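Local coordinates for protein phosphonopyruvate hydrolase (Variovorax sp., PDB 2DUA) that hydrolyses phosphonopyruvate to pyruvate and phosphate with the help of a divalent metal ion such as cobalt, magnesium or manganese, at residues Ala182-Ser187 with Pro207-Pro212; Ser105-Glu110 with Phe150-Arg155. All blocks are in the same frame, centred on the assembly; numbering follows the deposited sequence.

Contact 1: residues Ala182-Ser187 with Pro207-Pro212; sequences AILIHS and PLVLVP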
loop_
_atom_site.group_PDB
_atom_site.type_symbol
_atom_site.label_atom_id
_atom_site.label_comp_id
_atom_site.label_asym_id
_atom_site.label_seq_id
_atom_site.Cartn_x
_atom_site.Cartn_y
_atom_site.Cartn_z
ATOM N N ALA A 182 21.626 22.496 2.210
ATOM C CA ALA A 182 21.867 22.976 0.851
ATOM C C ALA A 182 20.616 23.727 0.435
ATOM O O ALA A 182 19.536 23.539 1.036
ATOM C CB ALA A 182 22.152 21.779 -0.141
ATOM N N ILE A 183 20.766 24.599 -0.562
ATOM C CA ILE A 183 19.647 25.391 -1.008
ATOM C C ILE A 183 19.452 25.105 -2.483
ATOM O O ILE A 183 20.387 25.219 -3.264
ATOM C CB ILE A 183 19.916 26.946 -0.810
ATOM C CG1 ILE A 183 20.084 27.286 0.699
ATOM C CG2 ILE A 183 18.756 27.724 -1.422
ATOM C CD1 ILE A 183 18.835 26.804 1.587
ATOM N N LEU A 184 18.243 24.726 -2.852
ATOM C CA LEU A 184 17.958 24.440 -4.257
ATOM C C LEU A 184 17.223 25.681 -4.747
ATOM O O LEU A 184 16.184 26.043 -4.189
ATOM C CB LEU A 184 17.081 23.189 -4.357
ATOM C CG LEU A 184 16.852 22.641 -5.769
ATOM C CD1 LEU A 184 16.272 21.241 -5.671
ATOM C CD2 LEU A 184 15.934 23.586 -6.575
ATOM N N ILE A 185 17.760 26.337 -5.766
ATOM C CA ILE A 185 17.139 27.541 -6.294
ATOM C C ILE A 185 16.671 27.255 -7.717
ATOM O O ILE A 185 17.374 26.661 -8.501
ATOM C CB ILE A 185 18.113 28.753 -6.242
ATOM C CG1 ILE A 185 17.421 29.959 -6.845
ATOM C CG2 ILE A 185 19.486 28.412 -6.913
ATOM C CD1 ILE A 185 16.296 30.514 -5.914
ATOM N N HIS A 186 15.457 27.678 -8.024
ATOM C CA HIS A 186 14.861 27.360 -9.305
ATOM C C HIS A 186 14.362 28.594 -10.068
ATOM O O HIS A 186 13.906 29.539 -9.459
ATOM C CB HIS A 186 13.692 26.405 -9.016
ATOM C CG HIS A 186 13.303 25.567 -10.187
ATOM N ND1 HIS A 186 14.222 24.842 -10.914
ATOM C CD2 HIS A 186 12.111 25.407 -10.816
ATOM C CE1 HIS A 186 13.620 24.281 -11.949
ATOM N NE2 HIS A 186 12.339 24.611 -11.917
ATOM N N SER A 187 14.427 28.532 -11.400
ATOM C CA SER A 187 13.981 29.606 -12.284
ATOM C C SER A 187 13.116 29.060 -13.423
ATOM O O SER A 187 13.330 27.946 -13.868
ATOM C CB SER A 187 15.174 30.301 -12.936
ATOM O OG SER A 187 14.742 31.398 -13.708
ATOM N N PRO A 207 26.154 24.700 0.033
ATOM C CA PRO A 207 26.110 24.576 -1.434
ATOM C C PRO A 207 24.725 24.827 -2.020
ATOM O O PRO A 207 23.680 24.744 -1.335
ATOM C CB PRO A 207 26.533 23.138 -1.717
ATOM C CG PRO A 207 27.137 22.639 -0.437
ATOM C CD PRO A 207 26.486 23.425 0.706
ATOM N N LEU A 208 24.737 25.153 -3.293
ATOM C CA LEU A 208 23.505 25.363 -4.027
ATOM C C LEU A 208 23.178 24.101 -4.838
ATOM O O LEU A 208 24.052 23.285 -5.100
ATOM C CB LEU A 208 23.637 26.538 -4.983
ATOM C CG LEU A 208 23.842 27.873 -4.269
ATOM C CD1 LEU A 208 23.884 28.919 -5.361
ATOM C CD2 LEU A 208 22.702 28.136 -3.212
ATOM N N VAL A 209 21.903 23.934 -5.159
ATOM C CA VAL A 209 21.432 22.796 -5.963
ATOM C C VAL A 209 20.681 23.371 -7.138
ATOM O O VAL A 209 19.787 24.202 -6.957
ATOM C CB VAL A 209 20.469 21.892 -5.204
ATOM C CG1 VAL A 209 20.098 20.639 -6.064
ATOM C CG2 VAL A 209 21.115 21.441 -3.897
ATOM N N LEU A 210 21.080 22.969 -8.344
ATOM C CA LEU A 210 20.359 23.416 -9.536
ATOM C C LEU A 210 19.611 22.258 -10.262
ATOM O O LEU A 210 20.092 21.107 -10.263
ATOM C CB LEU A 210 21.332 24.056 -10.521
ATOM C CG LEU A 210 22.139 25.284 -10.067
ATOM C CD1 LEU A 210 22.947 25.824 -11.291
ATOM C CD2 LEU A 210 21.165 26.313 -9.533
ATOM N N VAL A 211 18.454 22.570 -10.857
ATOM C CA VAL A 211 17.639 21.650 -11.648
ATOM C C VAL A 211 17.457 22.413 -12.942
ATOM O O VAL A 211 16.421 22.987 -13.171
ATOM C CB VAL A 211 16.295 21.264 -11.000
ATOM C CG1 VAL A 211 15.594 20.093 -11.778
ATOM C CG2 VAL A 211 16.520 20.846 -9.510
ATOM N N PRO A 212 18.469 22.457 -13.796
ATOM C CA PRO A 212 18.372 23.267 -15.025
ATOM C C PRO A 212 17.627 22.661 -16.208
ATOM O O PRO A 212 18.128 22.714 -17.350
ATOM C CB PRO A 212 19.845 23.546 -15.350
ATOM C CG PRO A 212 20.487 22.206 -15.051
ATOM C CD PRO A 212 19.773 21.776 -13.697
HETATM O O HOH W 1 17.132 25.086 -10.827
#
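Leu-184 and Val-209 meet obliquely on the inner face of the barrel, where strands 182-185 and 208-210 run parallel as neighbours in the TIM-barrel fold, joined through helix 193-201 as a beta-alpha-beta unit. Leu-184 CG, anti to the backbone N (chi1 -172°), lies 3.7 Å from Val-209 CB. The leucine branches then divide: CD1 touches both Val-209 CG1 and, at 3.9 Å, Val-211 CG2, while CD2 lies near the Val-209 carbonyl oxygen. Replacing Leu-184 with an alanine would probably open a gap beside Val-209 and Val-211 and leave Val-211 CG2 without the leucine methyls it packs on. On the outer face, Ile-185 and Leu-210 lie side by side and point the same way, CG2 of the isoleucine 3.8 Å from CD2 of the leucine; helix 193-201 covers Ile-185. Three backbone hydrogen bonds tie the strands, the shortest from Val-209 N to Ile-183 O at 2.7 Å. Past the paired residues the two backbones diverge, and a water bridges them, accepting from Val-211 N, donating to Ile-185 O and bonding to ND1 of the substrate-binding His-186. The imidazole turns its edge to the Val-211 carbonyl oxygen, which lies near the ring plane, 3.3 Å from His-186 CE1.

Contact 2: residues Ser105-Glu110 with Phe150-Arg155; sequences SAIVME and FVVIAR. With OXL (oxalate ion), chain C.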
loop_
_atom_site.group_PDB
_atom_site.type_symbol
_atom_site.label_atom_id
_atom_site.label_comp_id
_atom_site.label_asym_id
_atom_site.label_seq_id
_atom_site.Cartn_x
_atom_site.Cartn_y
_atom_site.Cartn_z
ATOM N N SER A 105 18.808 9.333 1.325
ATOM C CA SER A 105 19.910 10.029 1.958
ATOM C C SER A 105 19.646 11.536 2.112
ATOM O O SER A 105 20.407 12.257 2.805
ATOM C CB SER A 105 21.187 9.820 1.172
ATOM O OG SER A 105 21.674 8.495 1.329
ATOM N N ALA A 106 18.603 12.016 1.445
ATOM C CA ALA A 106 18.256 13.428 1.545
ATOM C C ALA A 106 16.809 13.649 1.155
ATOM O O ALA A 106 16.198 12.826 0.474
ATOM C CB ALA A 106 19.144 14.280 0.611
ATOM N N ILE A 107 16.271 14.773 1.613
ATOM C CA ILE A 107 14.941 15.174 1.188
ATOM C C ILE A 107 15.055 16.584 0.665
ATOM O O ILE A 107 15.969 17.330 1.052
ATOM C CB ILE A 107 13.855 15.081 2.333
ATOM C CG1 ILE A 107 14.309 15.803 3.618
ATOM C CG2 ILE A 107 13.527 13.596 2.566
ATOM C CD1 ILE A 107 13.926 17.305 3.620
ATOM N N VAL A 108 14.167 16.926 -0.267
ATOM C CA VAL A 108 14.046 18.285 -0.815
ATOM C C VAL A 108 12.613 18.745 -0.482
ATOM O O VAL A 108 11.650 18.060 -0.800
ATOM C CB VAL A 108 14.236 18.310 -2.305
ATOM C CG1 VAL A 108 13.911 19.699 -2.825
ATOM C CG2 VAL A 108 15.709 17.897 -2.635
ATOM N N MET A 109 12.499 19.876 0.200
ATOM C CA MET A 109 11.229 20.432 0.642
ATOM C C MET A 109 11.192 21.886 0.172
ATOM O O MET A 109 12.140 22.617 0.342
ATOM C CB MET A 109 11.125 20.342 2.181
ATOM C CG MET A 109 9.795 20.718 2.720
ATOM S SD MET A 109 9.564 20.443 4.522
ATOM C CE MET A 109 11.018 21.047 5.208
ATOM N N GLU A 110 10.082 22.303 -0.409
ATOM C CA GLU A 110 9.988 23.635 -0.950
ATOM C C GLU A 110 9.074 24.551 -0.129
ATOM O O GLU A 110 8.200 24.076 0.602
ATOM C CB GLU A 110 9.502 23.527 -2.383
ATOM C CG GLU A 110 8.066 23.039 -2.469
ATOM C CD GLU A 110 7.770 22.406 -3.829
ATOM O OE1 GLU A 110 6.647 22.630 -4.359
ATOM O OE2 GLU A 110 8.652 21.673 -4.357
ATOM N N PHE A 150 22.249 12.547 7.237
ATOM C CA PHE A 150 21.062 12.658 6.378
ATOM C C PHE A 150 21.002 14.145 5.972
ATOM O O PHE A 150 21.160 15.020 6.814
ATOM C CB PHE A 150 19.815 12.272 7.184
ATOM C CG PHE A 150 18.562 12.332 6.426
ATOM C CD1 PHE A 150 18.183 11.267 5.576
ATOM C CD2 PHE A 150 17.707 13.458 6.554
ATOM C CE1 PHE A 150 16.982 11.324 4.876
ATOM C CE2 PHE A 150 16.500 13.507 5.849
ATOM C CZ PHE A 150 16.142 12.442 5.014
ATOM N N VAL A 151 20.725 14.429 4.694
ATOM C CA VAL A 151 20.738 15.805 4.221
ATOM C C VAL A 151 19.374 16.479 4.008
ATOM O O VAL A 151 18.477 15.946 3.370
ATOM C CB VAL A 151 21.641 15.871 2.884
ATOM C CG1 VAL A 151 21.568 17.240 2.215
ATOM C CG2 VAL A 151 23.106 15.528 3.240
ATOM N N VAL A 152 19.223 17.686 4.536
ATOM C CA VAL A 152 17.954 18.413 4.364
ATOM C C VAL A 152 18.190 19.545 3.363
ATOM O O VAL A 152 18.989 20.424 3.610
ATOM C CB VAL A 152 17.484 18.973 5.733
ATOM C CG1 VAL A 152 16.204 19.817 5.541
ATOM C CG2 VAL A 152 17.250 17.822 6.687
ATOM N N ILE A 153 17.517 19.500 2.205
ATOM C CA ILE A 153 17.695 20.504 1.188
ATOM C C ILE A 153 16.425 21.353 1.125
ATOM O O ILE A 153 15.350 20.828 1.023
ATOM C CB ILE A 153 17.935 19.872 -0.202
ATOM C CG1 ILE A 153 19.167 18.953 -0.159
ATOM C CG2 ILE A 153 18.109 20.984 -1.302
ATOM C CD1 ILE A 153 19.363 18.063 -1.386
ATOM N N ALA A 154 16.577 22.666 1.266
ATOM C CA ALA A 154 15.456 23.611 1.204
ATOM C C ALA A 154 15.418 24.218 -0.200
ATOM O O ALA A 154 16.398 24.801 -0.705
ATOM C CB ALA A 154 15.628 24.754 2.253
ATOM N N ARG A 155 14.258 24.088 -0.814
ATOM C CA ARG A 155 14.037 24.591 -2.160
ATOM C C ARG A 155 13.322 25.925 -2.098
ATOM O O ARG A 155 12.205 26.032 -1.564
ATOM C CB ARG A 155 13.188 23.606 -2.941
ATOM C CG ARG A 155 12.812 24.148 -4.300
ATOM C CD ARG A 155 12.259 22.982 -5.121
ATOM N NE ARG A 155 11.879 23.434 -6.452
ATOM C CZ ARG A 155 11.914 22.647 -7.539
ATOM N NH1 ARG A 155 12.295 21.358 -7.450
ATOM N NH2 ARG A 155 11.616 23.170 -8.732
HETATM C C1 OXL C . 10.501 17.207 -9.522
HETATM C C2 OXL C . 10.888 18.546 -9.038
HETATM O O1 OXL C . 11.264 16.602 -10.383
HETATM O O2 OXL C . 10.316 18.995 -7.999
HETATM O O3 OXL C . 9.449 16.724 -9.053
HETATM O O4 OXL C . 11.780 19.177 -9.645
#
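The Phe-150 ring lies against Ser-105 and Ala-106, with Ala-106 CA over one face, 4.1 Å above the ring plane and displaced toward the rim. At the ring edge, Ile-107 places CG2 3.8 Å from Phe-150 CZ, the two side chains crossing at about a right angle. With chi1 of 51°, Ile-107 CG1 sits between the backbone N and carbonyl carbon, which brings this branch beside the ring as well and carries CD1 on to Val-152 CG1. Two flat groups, the carboxylate of Glu-110 and the guanidinium of Arg-155, lie at the far end of the contact; their side chains run side by side in the same direction, the two planes 50° apart. Glu-110 OE2 is 4.2 Å from Arg-155 NE and well out of the guanidinium plane; no N-H points at it, so any attraction is probably electrostatic only, and NE instead forms a salt bridge with Glu-157. The arginine chain, extended from CG to NE, carries NH1 to the bound oxalate, where it donates to O4 at 3.1 Å with an N-H...O angle of 159°; oxalate O2 lies equally close to NH1. Between these ends, Val-108 CG2 packs on Ile-153 CB at 3.8 Å, and five backbone hydrogen bonds link the parallel strands, from Val-151 N to Ser-105 O through Arg-155 N to Met-109 O. These consecutive TIM-barrel strands are flanked by strands 78-81 and 182-185. Helix 89-101 packs on Phe-150, Ile-107 and Met-109, helix 131-144 on Met-109, Val-152 and Ala-154, and helix 3-13 on Ser-105, Ala-106 and Val-151.

Overall arrangement
Contact 2 and contact 1 are successive strand pairs of one closed parallel barrel, their centres 11 Å apart. Strands 151-156 and 182-185 join them edge to edge: Leu-184 N lies 2.8 Å from Ala-154 O and Ala-182 O lies 3.1 Å from Ala-154 N, both probable hydrogen bonds. At the C-terminal ends of the strands both reach the active site, where the substrate-binding residues Arg-155 and His-186 pack together, NH2 of Arg-155 being 3.1 Å from CD2 of His-186. The side chain of Val-211 comes within about 4 Å of the oxalate, which is hydrogen-bonded to Ser-42, Phe-44 and Trp-40 as well as to Arg-155, while that of Glu-110 is about 5 Å from the magnesium ion.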